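AtGH3.15 acyl acid amido synthetase (Arabidopsis thaliana, PDB 6E1Q) conjugates glutamine, and possibly cysteine, to the auxin precursor indole-3-butyric acid and conjugates glutamine to the herbicide 2,4-DB, using ATP and releasing AMP and diphosphate. Local coordinates at residues P185-C191 against D252-T256; C503-E508 against G526-I530; V24-Q28 against D381-V385; A220-L224 against Y308-L312; Y125-L129 against V335-P339. All coordinates share one frame; numbering follows the deposited sequence.

Contact 1. Residues P185-C191 against D252-T256; sequences PHAITTC and DATCT
Thr254, in the first turn of helix 253-258, makes most of the van der Waals part of this contact with the loop 185-191. Its methyl CG2 lies 3.5 Å from Pro185 CB: with OG1 anti to the carbonyl carbon (chi1 -46°), CG2 is left anti to the backbone N and faces the proline ring. On its other branch, Thr254 OG1 meets the methyl CG2 of Thr189 at 3.6 Å, while Thr254 CB sits 3.7 Å from His186 CE1.

The polar part centres on the His186 ring. Its ND1 donates to Thr189 O at 3.2 Å; the oxygen lies in the ring plane, although the donor stands above the carbonyl plane. This bond bridges the loop from His186 to Thr189 and helps to set the imidazole's rotation. Cys191 CB covers one face of the ring toward its rim. Asp252, the N-cap of helix 253-258, faces the imidazole from the opposite direction, the carboxylate and ring planes 71° apart; the exact place of OD2 is doubtful. Cys191 SG lies 3.7 Å from Asp252 OD1.

Cys255 is tied by a disulfide to Cys200 of helix 194-207, while Asp252 N bonds Gln196 of that same helix. The loop 185-191 leads from strand 181-183 into helix 194-207, and Ala187 and Ile188 pack on helix 162-172.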
# COMPACT_ATOMS: atom_id res chain seq x y z
N PRO A 185 12.16 8.17 14.93
CA PRO A 185 11.49 8.92 16.01
C PRO A 185 10.19 9.56 15.55
O PRO A 185 9.33 9.87 16.39
CB PRO A 185 12.54 9.98 16.39
CG PRO A 185 13.41 10.13 15.16
CD PRO A 185 13.47 8.75 14.57
N HIS A 186 10.00 9.73 14.24
CA HIS A 186 8.85 10.41 13.67
C HIS A 186 7.83 9.46 13.07
O HIS A 186 6.98 9.90 12.28
CB HIS A 186 9.30 11.43 12.63
CG HIS A 186 10.24 12.45 13.17
ND1 HIS A 186 9.87 13.34 14.16
CD2 HIS A 186 11.53 12.72 12.88
CE1 HIS A 186 10.90 14.12 14.44
NE2 HIS A 186 11.92 13.77 13.68
N ALA A 187 7.88 8.17 13.42
CA ALA A 187 6.77 7.29 13.08
C ALA A 187 5.55 7.56 13.94
O ALA A 187 4.42 7.34 13.51
CB ALA A 187 7.19 5.83 13.22
N ILE A 188 5.76 8.05 15.17
CA ILE A 188 4.67 8.40 16.08
C ILE A 188 4.60 9.91 16.31
O ILE A 188 3.55 10.52 16.14
CB ILE A 188 4.81 7.63 17.42
CG1 ILE A 188 4.83 6.12 17.17
CG2 ILE A 188 3.66 8.00 18.37
CD1 ILE A 188 5.39 5.30 18.33
N THR A 189 5.73 10.53 16.68
CA THR A 189 5.76 11.97 16.91
C THR A 189 5.90 12.70 15.58
O THR A 189 6.84 12.45 14.82
CB THR A 189 6.90 12.36 17.85
OG1 THR A 189 6.78 11.64 19.08
CG2 THR A 189 6.87 13.86 18.14
N THR A 190 4.97 13.61 15.33
CA THR A 190 4.91 14.36 14.08
C THR A 190 6.17 15.21 13.86
O THR A 190 6.81 15.69 14.80
CB THR A 190 3.64 15.21 14.10
OG1 THR A 190 2.50 14.38 13.83
CG2 THR A 190 3.69 16.38 13.13
N CYS A 191 6.55 15.35 12.58
CA CYS A 191 7.59 16.29 12.16
C CYS A 191 7.20 16.83 10.80
O CYS A 191 7.15 16.06 9.83
CB CYS A 191 8.97 15.62 12.10
SG CYS A 191 10.32 16.69 11.42
N ASP A 252 14.85 19.80 14.71
CA ASP A 252 13.71 19.11 15.29
C ASP A 252 14.09 18.47 16.62
O ASP A 252 15.02 17.67 16.70
CB ASP A 252 13.21 18.04 14.34
CG ASP A 252 12.14 17.19 14.96
OD1 ASP A 252 10.96 17.60 14.93
OD2 ASP A 252 12.49 16.15 15.54
N ALA A 253 13.31 18.78 17.66
CA ALA A 253 13.69 18.40 19.02
C ALA A 253 13.68 16.89 19.24
O ALA A 253 14.51 16.38 20.00
CB ALA A 253 12.77 19.09 20.03
N THR A 254 12.78 16.16 18.59
CA THR A 254 12.78 14.70 18.75
C THR A 254 14.06 14.09 18.22
O THR A 254 14.66 13.22 18.88
CB THR A 254 11.57 14.08 18.04
OG1 THR A 254 10.38 14.82 18.36
CG2 THR A 254 11.40 12.61 18.46
N CYS A 255 14.51 14.51 17.04
CA CYS A 255 15.73 13.93 16.49
C CYS A 255 16.95 14.31 17.33
O CYS A 255 17.75 13.45 17.69
CB CYS A 255 15.93 14.37 15.04
SG CYS A 255 17.45 13.67 14.33
N THR A 256 17.09 15.60 17.67
CA THR A 256 18.29 16.05 18.36
C THR A 256 18.40 15.44 19.76
O THR A 256 19.49 15.08 20.20
CB THR A 256 18.34 17.57 18.44
OG1 THR A 256 17.17 18.06 19.11
CG2 THR A 256 18.44 18.19 17.05

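Contact 2. Residues C503-E508 against G526-I530; sequences CCFTVE and GPLEI
Cys504 and Leu528 bring the backbones closest, with 6.1 Å between their CA atoms, where helix 497-510 passes over the chain leading into strand 529-533. The helical segment is regular, Val507 N bonding to Cys503 O and Glu508 N to Cys504 O. In the other segment the side chains alternate: Leu528 and Ile530 point at the helix, and Glu529 points away, its OE1 bonded to His477.

Ile530 reaches in with its outer carbons: CG1 meets Cys504 SG at 3.6 Å, and CD1 comes within 4.0 Å of Cys503 CB. The thiol gets there with SG anti to its own carbonyl carbon (chi1 -70°). Leu528 divides its two methyls, CD2 lying 3.7 Å from Cys504 O and CD1 3.8 Å from Val507 CG1, the Val507 and Leu528 side chains crossing at about a right angle.

This is helix-on-sheet packing in the C-terminal domain: strand 529-533 runs between strands 477-485 and 574-579, and Trp482 of the former touches both Cys503 and Ile530. Val507 also rests against Ala447 and Ala451 of helix 441-452.

Glu508 slides past Leu528 in the opposite direction, its CG 3.4 Å from Leu528 CB. Its OE2 accepts a weak bond from Leu528 N at 3.1 Å, but is also held by Tyr515 OH and a salt bridge to Arg519. Ser580 bonds OE1, and this buried carboxylate probably stays ionised.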
# COMPACT_ATOMS: atom_id res chain seq x y z
N CYS A 503 4.89 0.59 -28.73
CA CYS A 503 4.43 0.66 -27.34
C CYS A 503 3.03 1.26 -27.27
O CYS A 503 2.15 0.75 -26.57
CB CYS A 503 5.39 1.48 -26.48
SG CYS A 503 6.91 0.59 -26.10
N CYS A 504 2.82 2.37 -27.99
CA CYS A 504 1.51 3.00 -28.01
C CYS A 504 0.44 2.00 -28.42
O CYS A 504 -0.60 1.87 -27.75
CB CYS A 504 1.50 4.18 -28.98
SG CYS A 504 2.44 5.59 -28.44
N PHE A 505 0.69 1.28 -29.51
CA PHE A 505 -0.26 0.29 -29.99
C PHE A 505 -0.50 -0.82 -28.97
O PHE A 505 -1.63 -1.28 -28.80
CB PHE A 505 0.24 -0.31 -31.29
CG PHE A 505 -0.51 -1.50 -31.73
CD1 PHE A 505 -1.79 -1.36 -32.26
CD2 PHE A 505 0.04 -2.77 -31.61
CE1 PHE A 505 -2.51 -2.48 -32.69
CE2 PHE A 505 -0.68 -3.90 -32.02
CZ PHE A 505 -1.95 -3.75 -32.57
N THR A 506 0.56 -1.25 -28.28
CA THR A 506 0.44 -2.40 -27.39
C THR A 506 -0.44 -2.07 -26.20
O THR A 506 -1.21 -2.92 -25.74
CB THR A 506 1.83 -2.85 -26.95
OG1 THR A 506 2.60 -3.12 -28.11
CG2 THR A 506 1.76 -4.12 -26.10
N VAL A 507 -0.34 -0.84 -25.68
CA VAL A 507 -1.32 -0.38 -24.69
C VAL A 507 -2.73 -0.48 -25.25
O VAL A 507 -3.63 -1.03 -24.62
CB VAL A 507 -1.02 1.07 -24.26
CG1 VAL A 507 -2.01 1.49 -23.16
CG2 VAL A 507 0.39 1.21 -23.75
N GLU A 508 -2.93 0.07 -26.45
CA GLU A 508 -4.28 0.11 -27.03
C GLU A 508 -4.83 -1.29 -27.22
O GLU A 508 -6.00 -1.55 -26.92
CB GLU A 508 -4.27 0.83 -28.37
CG GLU A 508 -4.01 2.30 -28.28
CD GLU A 508 -4.51 3.02 -29.50
OE1 GLU A 508 -3.99 2.75 -30.61
OE2 GLU A 508 -5.44 3.84 -29.36
N GLY A 526 -9.48 8.76 -30.64
CA GLY A 526 -8.31 8.94 -31.47
C GLY A 526 -7.14 8.08 -31.02
O GLY A 526 -7.25 7.27 -30.09
N PRO A 527 -5.99 8.25 -31.67
CA PRO A 527 -4.85 7.36 -31.42
C PRO A 527 -4.19 7.64 -30.08
O PRO A 527 -3.89 8.78 -29.75
CB PRO A 527 -3.90 7.65 -32.59
CG PRO A 527 -4.73 8.47 -33.59
CD PRO A 527 -5.71 9.21 -32.76
N LEU A 528 -3.95 6.57 -29.32
CA LEU A 528 -3.30 6.74 -28.03
C LEU A 528 -1.93 7.36 -28.19
O LEU A 528 -1.21 7.11 -29.17
CB LEU A 528 -3.18 5.40 -27.30
CG LEU A 528 -2.57 5.44 -25.89
CD1 LEU A 528 -3.33 4.52 -24.96
CD2 LEU A 528 -1.09 5.05 -25.93
N GLU A 529 -1.56 8.19 -27.21
CA GLU A 529 -0.33 8.95 -27.24
C GLU A 529 0.47 8.65 -25.99
O GLU A 529 -0.07 8.67 -24.88
CB GLU A 529 -0.64 10.45 -27.31
CG GLU A 529 0.57 11.35 -27.24
CD GLU A 529 0.22 12.80 -27.56
OE1 GLU A 529 -0.98 13.14 -27.61
OE2 GLU A 529 1.16 13.60 -27.77
N ILE A 530 1.77 8.39 -26.17
CA ILE A 530 2.70 8.29 -25.05
C ILE A 530 3.63 9.48 -25.12
O ILE A 530 4.24 9.74 -26.17
CB ILE A 530 3.48 6.96 -25.07
CG1 ILE A 530 2.55 5.78 -24.80
CG2 ILE A 530 4.61 7.01 -24.02
CD1 ILE A 530 3.23 4.42 -24.91

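Contact 3. Residues V24-Q28 against D381-V385; sequences VKQIQ and DLVDV
Val24 and Leu382 meet methyl to methyl, CG1 against CD2 at 3.6 Å, their side chains crossing at about a right angle. The same Val24 CG1 lies 4.0 Å from Val383 CG1, so one branch of the valine serves two residues of the 3-10 segment 382-384. Leu382 CD2 also touches the aliphatic CG of Gln28, one helical turn after Val24, at 4.1 Å.

Beside this apolar patch runs Lys25. Its chain leaves with CG anti to the backbone N (chi1 -176°) and bends at the next bond (chi2 97°), which carries it across Val383, CD lying 3.6 Å from the valine's CG2. Lys25 NZ ends 3.6 Å from Asp381 OD2, a salt bridge at the long end of the range, with Asp384 as a more distant opposite charge. Water 1 joins the two segments next to it: it donates to Gln28 OE1 and accepts from Leu382 N, each at 3.1 Å.

The polar ends have further partners. Gln28 NE2 donates to the carbonyls of Pro352 and Gly355, and its OE1 takes the backbone N-H of Phe357 as well as the water, which leaves the amide little freedom to turn. Asp381 has its stronger partner in Lys59. Leu382 also packs on Phe359 of strand 356-361 and on Pro420 of strand 419-427.

The arrangement joins the start of helix 24-38, in the N-terminal family region, to the turn following strand 379-381 in the GH3 central region: an interface between sequence-distant parts, the Leu382 side chain lying about 10 Å from those of the ATP-binding Tyr326 and Tyr348.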
# COMPACT_ATOMS: atom_id res chain seq x y z
N VAL A 24 -12.97 -22.92 9.72
CA VAL A 24 -13.32 -21.61 9.19
C VAL A 24 -14.82 -21.34 9.35
O VAL A 24 -15.22 -20.28 9.84
CB VAL A 24 -12.87 -21.51 7.72
CG1 VAL A 24 -13.12 -20.10 7.15
CG2 VAL A 24 -11.37 -21.89 7.60
N LYS A 25 -15.66 -22.31 8.99
CA LYS A 25 -17.10 -22.09 9.05
C LYS A 25 -17.56 -21.83 10.48
O LYS A 25 -18.31 -20.89 10.74
CB LYS A 25 -17.82 -23.31 8.42
CG LYS A 25 -19.34 -23.15 8.34
CD LYS A 25 -19.75 -22.66 6.93
CE LYS A 25 -21.20 -22.17 6.85
NZ LYS A 25 -21.42 -21.25 5.69
N GLN A 26 -17.04 -22.62 11.43
CA GLN A 26 -17.41 -22.45 12.83
C GLN A 26 -16.92 -21.11 13.37
O GLN A 26 -17.64 -20.43 14.12
CB GLN A 26 -16.85 -23.60 13.65
CG GLN A 26 -17.13 -25.00 13.06
CD GLN A 26 -15.98 -25.53 12.20
OE1 GLN A 26 -15.82 -25.15 11.03
NE2 GLN A 26 -15.18 -26.43 12.77
N ILE A 27 -15.69 -20.71 13.03
CA ILE A 27 -15.17 -19.46 13.55
C ILE A 27 -15.94 -18.27 12.99
O ILE A 27 -16.34 -17.36 13.73
CB ILE A 27 -13.66 -19.34 13.27
CG1 ILE A 27 -12.90 -20.42 14.05
CG2 ILE A 27 -13.17 -17.95 13.68
CD1 ILE A 27 -11.43 -20.54 13.67
N GLN A 28 -16.16 -18.26 11.68
CA GLN A 28 -16.98 -17.21 11.08
C GLN A 28 -18.33 -17.07 11.78
O GLN A 28 -18.72 -15.96 12.19
CB GLN A 28 -17.17 -17.49 9.59
CG GLN A 28 -15.97 -17.08 8.76
CD GLN A 28 -15.82 -15.57 8.67
OE1 GLN A 28 -16.48 -14.93 7.87
NE2 GLN A 28 -14.93 -15.00 9.49
N ASP A 381 -20.84 -16.24 1.43
CA ASP A 381 -20.00 -16.43 2.60
C ASP A 381 -18.57 -16.77 2.18
O ASP A 381 -18.31 -17.24 1.07
CB ASP A 381 -20.55 -17.54 3.49
CG ASP A 381 -21.66 -17.07 4.41
OD1 ASP A 381 -21.76 -15.85 4.65
OD2 ASP A 381 -22.42 -17.93 4.91
N LEU A 382 -17.63 -16.53 3.10
CA LEU A 382 -16.22 -16.82 2.85
C LEU A 382 -16.00 -18.24 2.33
O LEU A 382 -15.27 -18.44 1.35
CB LEU A 382 -15.41 -16.59 4.14
CG LEU A 382 -13.94 -17.00 4.17
CD1 LEU A 382 -13.11 -16.13 3.26
CD2 LEU A 382 -13.42 -16.86 5.59
N VAL A 383 -16.64 -19.24 2.94
CA VAL A 383 -16.40 -20.62 2.53
C VAL A 383 -17.09 -21.01 1.23
O VAL A 383 -16.82 -22.09 0.70
CB VAL A 383 -16.87 -21.62 3.61
CG1 VAL A 383 -16.15 -21.35 4.92
CG2 VAL A 383 -18.38 -21.54 3.78
N ASP A 384 -17.99 -20.17 0.72
CA ASP A 384 -18.75 -20.46 -0.50
C ASP A 384 -18.19 -19.78 -1.73
O ASP A 384 -18.80 -19.84 -2.80
CB ASP A 384 -20.20 -20.05 -0.30
CG ASP A 384 -20.86 -20.85 0.77
OD1 ASP A 384 -20.51 -22.05 0.87
OD2 ASP A 384 -21.68 -20.28 1.51
N VAL A 385 -17.05 -19.12 -1.60
CA VAL A 385 -16.41 -18.47 -2.73
C VAL A 385 -16.00 -19.51 -3.80
O VAL A 385 -15.75 -20.68 -3.50
CB VAL A 385 -15.22 -17.70 -2.13
CG1 VAL A 385 -13.88 -18.26 -2.57
CG2 VAL A 385 -15.38 -16.18 -2.30
O HOH W 1 -18.67 -15.86 5.95

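Contact 4. Residues A220-L224 against Y308-L312; sequences ASSFL and YIPLL
Ser221 lays its CB over the centre of the Tyr308 ring, a CH-pi contact 3.7 Å from CB to the ring centroid and only 9° off the ring normal. The Leu224 side chain crosses that of Tyr308 obliquely, CD1 3.6 Å from Tyr308 CD1, and its other methyl, CD2, meets Leu311 CD2 at 3.9 Å. Ala220 CB touches both Tyr308 CB and Leu312 CD2, while the second methyl of Leu312, CD1, rests 3.9 Å from Phe223 CB. Leu312 can serve both because its CG stands anti to the backbone N (chi1 -179°), extending the fork toward helix 220-243. Phe223 in turn packs on strand 212-217.

At the phenol end, water 2 lies 2.7 Å from Tyr308 OH. Putting a leucine in place of Tyr308 would probably deprive Ser221 CB of its aromatic face and leave water 2 and Asp464 without their hydroxyl partner.

Chemically, then, the direct contacts between the segments are carbon to carbon, with no direct hydrogen bond. Water 2 links Tyr308 OH to Ser221 OG, weakly at the serine, and the tyrosine hydroxyl also reaches Asp464, on strand 461-470, and Thr557 by weak bonds.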
# COMPACT_ATOMS: atom_id res chain seq x y z
N ALA A 220 6.13 -0.73 -2.17
CA ALA A 220 7.32 -0.86 -3.01
C ALA A 220 7.88 0.51 -3.41
O ALA A 220 9.09 0.74 -3.33
CB ALA A 220 7.00 -1.69 -4.26
N SER A 221 7.01 1.44 -3.83
CA SER A 221 7.51 2.73 -4.28
C SER A 221 8.06 3.56 -3.14
O SER A 221 8.85 4.49 -3.39
CB SER A 221 6.40 3.49 -5.02
OG SER A 221 5.22 3.60 -4.25
N SER A 222 7.69 3.25 -1.89
CA SER A 222 8.22 3.99 -0.75
C SER A 222 9.73 3.91 -0.68
O SER A 222 10.38 4.87 -0.26
CB SER A 222 7.62 3.47 0.57
OG SER A 222 6.22 3.29 0.47
N PHE A 223 10.30 2.77 -1.08
CA PHE A 223 11.74 2.58 -1.02
C PHE A 223 12.48 3.48 -2.00
O PHE A 223 13.60 3.91 -1.71
CB PHE A 223 12.09 1.13 -1.28
CG PHE A 223 11.78 0.23 -0.13
CD1 PHE A 223 12.60 0.23 0.98
CD2 PHE A 223 10.65 -0.57 -0.14
CE1 PHE A 223 12.32 -0.58 2.05
CE2 PHE A 223 10.37 -1.40 0.94
CZ PHE A 223 11.20 -1.40 2.04
N LEU A 224 11.86 3.80 -3.14
CA LEU A 224 12.52 4.64 -4.13
C LEU A 224 12.76 6.05 -3.60
O LEU A 224 13.77 6.68 -3.93
CB LEU A 224 11.69 4.70 -5.41
CG LEU A 224 11.15 3.35 -5.82
CD1 LEU A 224 10.25 3.48 -7.05
CD2 LEU A 224 12.31 2.40 -6.05
N TYR A 308 6.59 -1.39 -9.71
CA TYR A 308 7.91 -1.04 -9.21
C TYR A 308 8.77 -2.25 -8.90
O TYR A 308 9.93 -2.09 -8.50
CB TYR A 308 7.77 -0.18 -7.95
CG TYR A 308 6.91 1.05 -8.20
CD1 TYR A 308 7.43 2.18 -8.82
CD2 TYR A 308 5.55 1.05 -7.85
CE1 TYR A 308 6.61 3.29 -9.08
CE2 TYR A 308 4.72 2.16 -8.08
CZ TYR A 308 5.25 3.27 -8.70
OH TYR A 308 4.44 4.36 -8.94
N ILE A 309 8.24 -3.45 -9.09
CA ILE A 309 8.99 -4.65 -8.74
C ILE A 309 10.33 -4.74 -9.49
O ILE A 309 11.35 -4.95 -8.83
CB ILE A 309 8.11 -5.91 -8.93
CG1 ILE A 309 7.03 -5.97 -7.85
CG2 ILE A 309 8.95 -7.17 -8.90
CD1 ILE A 309 6.01 -7.08 -8.14
N PRO A 310 10.37 -4.58 -10.81
CA PRO A 310 11.68 -4.69 -11.48
C PRO A 310 12.72 -3.71 -10.95
O PRO A 310 13.88 -4.08 -10.76
CB PRO A 310 11.35 -4.42 -12.96
CG PRO A 310 9.93 -4.86 -13.10
CD PRO A 310 9.27 -4.48 -11.79
N LEU A 311 12.32 -2.47 -10.68
CA LEU A 311 13.28 -1.50 -10.19
C LEU A 311 13.70 -1.80 -8.75
O LEU A 311 14.88 -1.70 -8.40
CB LEU A 311 12.71 -0.09 -10.30
CG LEU A 311 13.68 1.00 -9.84
CD1 LEU A 311 14.97 0.98 -10.67
CD2 LEU A 311 13.00 2.35 -9.90
N LEU A 312 12.74 -2.19 -7.90
CA LEU A 312 13.09 -2.51 -6.53
C LEU A 312 13.99 -3.74 -6.48
O LEU A 312 14.92 -3.81 -5.66
CB LEU A 312 11.82 -2.72 -5.70
CG LEU A 312 11.97 -3.06 -4.21
CD1 LEU A 312 12.83 -2.01 -3.52
CD2 LEU A 312 10.60 -3.18 -3.54
O HOH W 2 3.11 4.66 -6.57

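Contact 5. Residues Y125-L129 against V335-P339; sequences YAPLL and VNFNP
Tyr125 OH donates to the backbone carbonyl Asn336 O at 2.7 Å, the oxygen lying at the ring's edge and the donor tilted 24° from the carbonyl plane. The bond ties helix 112-132, in the N-terminal region that belongs to the ANL clan, to the loop that follows strand 332-335; Tyr125 approaches the ATP-binding Phe325, and Val335 the substrate-binding Phe332.

Val335 covers one face of the tyrosine ring: its CB stands 3.6 Å from Tyr125 CE1, and its CG1 sits over the ring centre. With CG anti to the backbone N (chi1 173°), the phenol extends away from the helix, which brings the hydroxyl to the carbonyl and the face to the valine. A phenylalanine in place of Tyr125 would probably leave the carbonyl of Asn336 without this donor and the helix without its bond to the loop.

Further along, Leu128 CD2 lies 4.1 Å from Pro339 CD. Leu129 CD2 adds a contact to Pro339 CB at 3.9 Å. Behind these, Leu128 also packs on Leu14 and Leu17 of helix 10-22, and the Phe337 ring stacks with Tyr416. The tightest apolar approach is made by Leu128 CD1, 3.5 Å from Phe337 CD1 and 3.6 Å from Phe337 CE1.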
# COMPACT_ATOMS: atom_id res chain seq x y z
N TYR A 125 1.45 -14.46 13.93
CA TYR A 125 1.89 -14.76 12.58
C TYR A 125 3.40 -14.68 12.41
O TYR A 125 3.95 -15.36 11.53
CB TYR A 125 1.18 -13.81 11.59
CG TYR A 125 1.69 -13.91 10.17
CD1 TYR A 125 1.30 -14.96 9.34
CD2 TYR A 125 2.55 -12.95 9.66
CE1 TYR A 125 1.77 -15.05 8.02
CE2 TYR A 125 3.03 -13.04 8.35
CZ TYR A 125 2.63 -14.09 7.54
OH TYR A 125 3.11 -14.15 6.24
N ALA A 126 4.09 -13.88 13.23
CA ALA A 126 5.54 -13.74 13.08
C ALA A 126 6.31 -15.06 13.13
O ALA A 126 7.26 -15.22 12.33
CB ALA A 126 6.06 -12.77 14.15
N PRO A 127 6.01 -16.04 13.99
CA PRO A 127 6.76 -17.31 13.93
C PRO A 127 6.71 -17.98 12.57
O PRO A 127 7.68 -18.65 12.19
CB PRO A 127 6.09 -18.17 15.01
CG PRO A 127 5.51 -17.18 15.97
CD PRO A 127 5.05 -16.03 15.12
N LEU A 128 5.63 -17.80 11.81
CA LEU A 128 5.61 -18.34 10.46
C LEU A 128 6.65 -17.64 9.59
O LEU A 128 7.38 -18.29 8.83
CB LEU A 128 4.22 -18.22 9.85
CG LEU A 128 4.06 -19.05 8.57
CD1 LEU A 128 2.71 -19.69 8.54
CD2 LEU A 128 4.28 -18.18 7.34
N LEU A 129 6.73 -16.31 9.70
CA LEU A 129 7.78 -15.59 8.99
C LEU A 129 9.15 -16.09 9.41
O LEU A 129 9.99 -16.42 8.56
CB LEU A 129 7.66 -14.08 9.25
CG LEU A 129 6.56 -13.29 8.54
CD1 LEU A 129 6.54 -11.81 9.00
CD2 LEU A 129 6.71 -13.40 7.02
N VAL A 335 -3.31 -13.03 5.47
CA VAL A 335 -1.86 -13.11 5.49
C VAL A 335 -1.38 -14.06 4.40
O VAL A 335 -2.13 -14.91 3.90
CB VAL A 335 -1.30 -13.57 6.86
CG1 VAL A 335 -1.43 -12.44 7.87
CG2 VAL A 335 -2.00 -14.84 7.34
N ASN A 336 -0.11 -13.92 4.06
CA ASN A 336 0.51 -14.73 3.02
C ASN A 336 1.15 -15.94 3.69
O ASN A 336 2.14 -15.81 4.41
CB ASN A 336 1.50 -13.87 2.24
CG ASN A 336 2.19 -14.59 1.08
OD1 ASN A 336 3.04 -13.99 0.41
ND2 ASN A 336 1.88 -15.85 0.86
N PHE A 337 0.59 -17.12 3.46
CA PHE A 337 1.20 -18.29 4.05
C PHE A 337 2.43 -18.78 3.29
O PHE A 337 3.04 -19.77 3.72
CB PHE A 337 0.18 -19.40 4.18
CG PHE A 337 -0.62 -19.31 5.44
CD1 PHE A 337 -0.14 -19.91 6.60
CD2 PHE A 337 -1.83 -18.64 5.48
CE1 PHE A 337 -0.85 -19.83 7.78
CE2 PHE A 337 -2.55 -18.56 6.67
CZ PHE A 337 -2.05 -19.16 7.81
N ASN A 338 2.82 -18.12 2.20
CA ASN A 338 4.03 -18.48 1.45
C ASN A 338 4.83 -17.22 1.17
O ASN A 338 4.93 -16.77 0.02
CB ASN A 338 3.68 -19.21 0.15
CG ASN A 338 4.92 -19.72 -0.56
OD1 ASN A 338 6.00 -19.77 0.02
ND2 ASN A 338 4.77 -20.11 -1.83
N PRO A 339 5.44 -16.63 2.20
CA PRO A 339 5.98 -15.27 2.06
C PRO A 339 7.13 -15.14 1.08
O PRO A 339 7.33 -14.06 0.53
CB PRO A 339 6.41 -14.91 3.49
CG PRO A 339 6.50 -16.24 4.24
CD PRO A 339 5.50 -17.14 3.59

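Overall arrangement
Contacts 4 and 5 lie closer to the bound ligand than contact 1: the side chains of Phe223 and Leu129 each come to about 7 Å of a bound (2,4-dichlorophenoxy)acetic acid, while His186 of contact 1 is about 12 Å from one. The centres of contacts 4 and 5 are 22 Å apart, and in sequence contact 4 is nested within the loop closed by contact 5, itself nested within that of contact 3. Contacts 3 and 5 approach to about 9 Å between nearest atoms. Contact 2 belongs to the C-terminal domain, its centre 25 Å from that of contact 4 and 46 Å from that of contact 1, across the chain's centre.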